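Uncharacterized protein (Plasmodium falciparum, PDB 1ZSO) is of unknown function but probably binds zinc and belongs to a family of eukaryotic CXXC-motif proteins. Local coordinates at residues B[136-144]-B[154-162]. Sequence-based numbering, arbitrary orientation.
Sequences VNLSDQNWC and VGIYNLEYE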
ATOM      1  N   VAL B 136      10.913 -10.056  18.020  1.00 42.30           N
ATOM      2  CA  VAL B 136      12.361  -9.845  18.064  1.00 41.54           C
ATOM      3  C   VAL B 136      12.675  -8.613  17.239  1.00 40.75           C
ATOM      4  O   VAL B 136      12.336  -8.527  16.057  1.00 40.71           O
ATOM      5  CB  VAL B 136      13.135 -11.078  17.568  1.00 41.87           C
ATOM      6  CG1 VAL B 136      14.605 -10.780  17.403  1.00 42.04           C
ATOM      7  CG2 VAL B 136      12.926 -12.254  18.531  1.00 42.48           C
ATOM      8  N   ASN B 137      13.245  -7.620  17.908  1.00 40.23           N
ATOM      9  CA  ASN B 137      13.468  -6.313  17.305  1.00 40.65           C
ATOM     10  C   ASN B 137      14.864  -6.215  16.761  1.00 39.26           C
ATOM     11  O   ASN B 137      15.821  -6.281  17.515  1.00 39.55           O
ATOM     12  CB  ASN B 137      13.267  -5.185  18.313  1.00 40.74           C
ATOM     13  CG  ASN B 137      13.596  -3.822  17.718  1.00 44.52           C
ATOM     14  OD1 ASN B 137      13.704  -3.692  16.485  1.00 49.06           O
ATOM     15  ND2 ASN B 137      13.737  -2.786  18.582  1.00 41.66           N
ATOM     16  N   LEU B 138      14.973  -6.052  15.450  1.00 37.83           N
ATOM     17  CA  LEU B 138      16.283  -5.940  14.835  1.00 38.35           C
ATOM     18  C   LEU B 138      16.398  -4.631  14.064  1.00 36.32           C
ATOM     19  O   LEU B 138      17.327  -4.449  13.300  1.00 36.66           O
ATOM     20  CB  LEU B 138      16.611  -7.171  13.968  1.00 36.75           C
ATOM     21  CG  LEU B 138      16.841  -8.481  14.728  1.00 39.88           C
ATOM     22  CD1 LEU B 138      16.970  -9.698  13.798  1.00 38.09           C
ATOM     23  CD2 LEU B 138      18.069  -8.434  15.582  1.00 40.74           C
ATOM     24  N   SER B 139      15.487  -3.700  14.303  1.00 35.50           N
ATOM     25  CA  SER B 139      15.629  -2.408  13.687  1.00 35.95           C
ATOM     26  C   SER B 139      16.929  -1.739  14.119  1.00 36.49           C
ATOM     27  O   SER B 139      17.484  -0.960  13.350  1.00 37.07           O
ATOM     28  CB  SER B 139      14.425  -1.487  13.956  1.00 34.68           C
ATOM     29  OG  SER B 139      14.414  -1.000  15.274  1.00 35.88           O
ATOM     30  N   ASP B 140      17.432  -2.044  15.317  1.00 36.78           N
ATOM     31  CA  ASP B 140      18.731  -1.507  15.766  1.00 38.27           C
ATOM     32  C   ASP B 140      19.922  -2.486  15.531  1.00 39.19           C
ATOM     33  O   ASP B 140      21.047  -2.251  16.011  1.00 36.52           O
ATOM     34  CB  ASP B 140      18.655  -1.117  17.242  1.00 39.17           C
ATOM     35  CG  ASP B 140      18.120  -2.232  18.104  1.00 44.37           C
ATOM     36  OD1 ASP B 140      18.127  -3.433  17.662  1.00 45.95           O
ATOM     37  OD2 ASP B 140      17.644  -1.896  19.221  1.00 51.11           O
ATOM     38  N   GLN B 141      19.629  -3.588  14.824  1.00 39.43           N
ATOM     39  CA  GLN B 141      20.609  -4.504  14.252  1.00 39.47           C
ATOM     40  C   GLN B 141      21.154  -5.512  15.250  1.00 40.31           C
ATOM     41  O   GLN B 141      22.069  -6.276  14.932  1.00 39.76           O
ATOM     42  CB  GLN B 141      21.753  -3.734  13.584  1.00 39.52           C
ATOM     43  CG  GLN B 141      21.450  -3.240  12.168  1.00 43.84           C
ATOM     44  CD  GLN B 141      20.683  -1.927  12.101  1.00 50.04           C
ATOM     45  OE1 GLN B 141      19.773  -1.772  11.266  1.00 57.54           O
ATOM     46  NE2 GLN B 141      21.050  -0.968  12.949  1.00 49.47           N
ATOM     47  N   ASN B 142      20.591  -5.523  16.465  1.00 40.01           N
ATOM     48  CA  ASN B 142      21.176  -6.279  17.588  1.00 38.58           C
ATOM     49  C   ASN B 142      20.021  -6.711  18.507  1.00 38.35           C
ATOM     50  O   ASN B 142      19.068  -5.965  18.728  1.00 37.94           O
ATOM     51  CB  ASN B 142      22.196  -5.441  18.402  1.00 36.86           C
ATOM     52  CG  ASN B 142      23.472  -5.098  17.627  1.00 37.47           C
ATOM     53  OD1 ASN B 142      24.427  -5.907  17.551  1.00 34.50           O
ATOM     54  ND2 ASN B 142      23.522  -3.880  17.091  1.00 29.74           N
ATOM     55  N   TRP B 143      20.137  -7.894  19.076  1.00 38.21           N
ATOM     56  CA  TRP B 143      19.096  -8.372  19.964  1.00 37.93           C
ATOM     57  C   TRP B 143      19.622  -9.485  20.813  1.00 36.22           C
ATOM     58  O   TRP B 143      20.369 -10.314  20.340  1.00 34.37           O
ATOM     59  CB  TRP B 143      17.893  -8.840  19.151  1.00 37.27           C
ATOM     60  CG  TRP B 143      16.904  -9.610  19.930  1.00 36.70           C
ATOM     61  CD1 TRP B 143      15.806  -9.122  20.575  1.00 35.33           C
ATOM     62  CD2 TRP B 143      16.905 -11.034  20.155  1.00 33.19           C
ATOM     63  NE1 TRP B 143      15.137 -10.143  21.191  1.00 36.35           N
ATOM     64  CE2 TRP B 143      15.781 -11.327  20.948  1.00 34.23           C
ATOM     65  CE3 TRP B 143      17.738 -12.071  19.759  1.00 34.33           C
ATOM     66  CZ2 TRP B 143      15.468 -12.611  21.355  1.00 36.05           C
ATOM     67  CZ3 TRP B 143      17.445 -13.362  20.188  1.00 38.12           C
ATOM     68  CH2 TRP B 143      16.315 -13.619  20.981  1.00 35.68           C
ATOM     69  N   CYS B 144      19.220  -9.488  22.082  1.00 36.41           N
ATOM     70  CA  CYS B 144      19.484 -10.615  22.945  1.00 36.43           C
ATOM     71  C   CYS B 144      18.357 -10.865  23.935  1.00 35.55           C
ATOM     72  O   CYS B 144      17.507 -10.015  24.161  1.00 35.70           O
ATOM     73  CB  CYS B 144      20.809 -10.443  23.680  1.00 35.40           C
ATOM     74  SG  CYS B 144      20.829  -9.067  24.811  1.00 37.69           S
ATOM     75  N   VAL B 154      21.135 -15.693  24.723  1.00 38.50           N
ATOM     76  CA  VAL B 154      20.818 -15.870  23.308  1.00 37.14           C
ATOM     77  C   VAL B 154      20.903 -14.512  22.630  1.00 36.78           C
ATOM     78  O   VAL B 154      20.333 -13.569  23.102  1.00 35.68           O
ATOM     79  CB  VAL B 154      19.399 -16.416  23.163  1.00 36.30           C
ATOM     80  CG1 VAL B 154      19.110 -16.718  21.748  1.00 38.87           C
ATOM     81  CG2 VAL B 154      19.238 -17.643  24.013  1.00 37.37           C
ATOM     82  N   GLY B 155      21.625 -14.407  21.526  1.00 38.57           N
ATOM     83  CA  GLY B 155      21.906 -13.097  20.941  1.00 38.99           C
ATOM     84  C   GLY B 155      22.062 -13.077  19.422  1.00 39.30           C
ATOM     85  O   GLY B 155      22.437 -14.060  18.789  1.00 38.45           O
ATOM     86  N   ILE B 156      21.743 -11.936  18.840  1.00 39.21           N
ATOM     87  CA  ILE B 156      21.993 -11.693  17.432  1.00 38.93           C
ATOM     88  C   ILE B 156      22.713 -10.348  17.357  1.00 38.19           C
ATOM     89  O   ILE B 156      22.187  -9.318  17.819  1.00 37.37           O
ATOM     90  CB  ILE B 156      20.678 -11.655  16.608  1.00 40.28           C
ATOM     91  CG1 ILE B 156      20.125 -13.072  16.493  1.00 43.30           C
ATOM     92  CG2 ILE B 156      20.929 -11.072  15.182  1.00 39.44           C
ATOM     93  CD1 ILE B 156      18.655 -13.121  16.404  1.00 45.23           C
ATOM     94  N   TYR B 157      23.923 -10.376  16.811  1.00 36.56           N
ATOM     95  CA  TYR B 157      24.798  -9.225  16.845  1.00 35.88           C
ATOM     96  C   TYR B 157      25.199  -8.807  15.453  1.00 34.97           C
ATOM     97  O   TYR B 157      25.319  -9.631  14.542  1.00 33.27           O
ATOM     98  CB  TYR B 157      26.086  -9.566  17.607  1.00 38.82           C
ATOM     99  CG  TYR B 157      25.899  -9.860  19.077  1.00 39.68           C
ATOM    100  CD1 TYR B 157      26.167  -8.880  20.023  1.00 41.81           C
ATOM    101  CD2 TYR B 157      25.458 -11.114  19.516  1.00 40.40           C
ATOM    102  CE1 TYR B 157      25.990  -9.118  21.367  1.00 43.72           C
ATOM    103  CE2 TYR B 157      25.255 -11.372  20.889  1.00 40.02           C
ATOM    104  CZ  TYR B 157      25.530 -10.371  21.803  1.00 42.28           C
ATOM    105  OH  TYR B 157      25.387 -10.586  23.179  1.00 45.25           O
ATOM    106  N   ASN B 158      25.440  -7.512  15.334  1.00 35.14           N
ATOM    107  CA  ASN B 158      25.991  -6.900  14.170  1.00 35.97           C
ATOM    108  C   ASN B 158      25.220  -7.380  12.966  1.00 37.46           C
ATOM    109  O   ASN B 158      25.791  -7.985  12.065  1.00 38.26           O
ATOM    110  CB  ASN B 158      27.496  -7.211  14.065  1.00 36.54           C
ATOM    111  CG  ASN B 158      28.202  -6.429  12.930  1.00 36.64           C
ATOM    112  OD1 ASN B 158      27.671  -5.453  12.420  1.00 33.11           O
ATOM    113  ND2 ASN B 158      29.411  -6.866  12.559  1.00 32.91           N
ATOM    114  N   LEU B 159      23.909  -7.148  12.966  1.00 37.91           N
ATOM    115  CA  LEU B 159      23.074  -7.557  11.818  1.00 38.42           C
ATOM    116  C   LEU B 159      23.416  -6.634  10.660  1.00 38.37           C
ATOM    117  O   LEU B 159      23.455  -5.404  10.821  1.00 39.08           O
ATOM    118  CB  LEU B 159      21.567  -7.528  12.154  1.00 38.68           C
ATOM    119  CG  LEU B 159      20.607  -7.670  10.959  1.00 38.34           C
ATOM    120  CD1 LEU B 159      20.616  -9.092  10.337  1.00 39.35           C
ATOM    121  CD2 LEU B 159      19.203  -7.201  11.294  1.00 39.28           C
ATOM    122  N   GLU B 160      23.745  -7.247   9.528  1.00 38.57           N
ATOM    123  CA  GLU B 160      24.125  -6.548   8.324  1.00 37.82           C
ATOM    124  C   GLU B 160      23.238  -7.058   7.182  1.00 37.55           C
ATOM    125  O   GLU B 160      22.743  -8.192   7.206  1.00 35.75           O
ATOM    126  CB  GLU B 160      25.585  -6.809   7.986  1.00 38.43           C
ATOM    127  CG  GLU B 160      26.621  -6.184   8.909  1.00 38.40           C
ATOM    128  CD  GLU B 160      28.070  -6.451   8.438  1.00 39.63           C
ATOM    129  OE1 GLU B 160      28.606  -5.589   7.708  1.00 44.18           O
ATOM    130  OE2 GLU B 160      28.660  -7.519   8.770  1.00 43.82           O
ATOM    131  N   TYR B 161      23.005  -6.205   6.198  1.00 36.37           N
ATOM    132  CA  TYR B 161      22.163  -6.605   5.109  1.00 39.00           C
ATOM    133  C   TYR B 161      22.501  -5.812   3.845  1.00 38.32           C
ATOM    134  O   TYR B 161      23.205  -4.774   3.889  1.00 37.54           O
ATOM    135  CB  TYR B 161      20.673  -6.440   5.493  1.00 40.67           C
ATOM    136  CG  TYR B 161      20.416  -5.192   6.291  1.00 41.22           C
ATOM    137  CD1 TYR B 161      20.235  -3.954   5.671  1.00 41.22           C
ATOM    138  CD2 TYR B 161      20.373  -5.250   7.665  1.00 43.29           C
ATOM    139  CE1 TYR B 161      20.013  -2.811   6.426  1.00 41.96           C
ATOM    140  CE2 TYR B 161      20.151  -4.123   8.428  1.00 45.71           C
ATOM    141  CZ  TYR B 161      19.966  -2.908   7.810  1.00 44.21           C
ATOM    142  OH  TYR B 161      19.760  -1.817   8.635  1.00 46.20           O
ATOM    143  N   GLU B 162      22.031  -6.316   2.720  1.00 37.23           N
ATOM    144  CA  GLU B 162      22.110  -5.539   1.512  1.00 39.33           C
ATOM    145  C   GLU B 162      20.976  -5.924   0.582  1.00 38.84           C
ATOM    146  O   GLU B 162      20.391  -7.001   0.717  1.00 37.56           O
ATOM    147  CB  GLU B 162      23.498  -5.650   0.862  1.00 39.61           C
ATOM    148  CG  GLU B 162      23.870  -7.001   0.304  1.00 42.81           C
ATOM    149  CD  GLU B 162      25.324  -7.038  -0.182  1.00 42.88           C
ATOM    150  OE1 GLU B 162      25.565  -7.349  -1.364  1.00 44.24           O
ATOM    151  OE2 GLU B 162      26.231  -6.737   0.627  1.00 49.29           O
TER
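Leu138 reaches 154-162 with two parts of its side chain: its CB lies 3.7 Å from Leu159 CD2, while its own CD2 meets Ile156 CG2; the Leu138 side chain crosses both partners at about a right angle. It also opens a type I turn that runs to Gln141 and overlaps an Asx turn closed by Ser139 N on Asn137 OD1, an oxygen that also accepts from Ser139 OG. Gln141 makes two bonds to 154-162. Its backbone O receives Leu159 N in the carbonyl plane (2.8 Å), and its side chain, bent at chi2 (83°), carries OE1 to the edge of the Tyr161 ring, where OH donates to it over 2.6 Å from above the amide plane. Asn142 follows with OD1 accepting Asn158 N at 2.9 Å, a nearly straight bond (168°) although the donor again stands well out of the carbonyl plane; ND2 of the same amide turns back to Asp140 O, which helps fix its rotation. At Trp143 regular antiparallel pairing begins, its N and O both bonded to Ile156, with Ile156 N only 2.6 Å from Trp143 O. The indole uses its six-membered ring: CE3 lies 3.6 Å from Ile156 CD1 and CZ3 is near Val154 CG1, while Val136 CG1 lies above one face, offset toward the rim. Cys144 faces Gly155 in the next, non-hydrogen-bonded pair. In this hairpin, strand 143-147 is outermost in the six-stranded sheet within this chain; strand 9-21 flanks 152-163 on its other side, and strands 23-27 and 123-127 of the four-stranded sheet pack against Ile156.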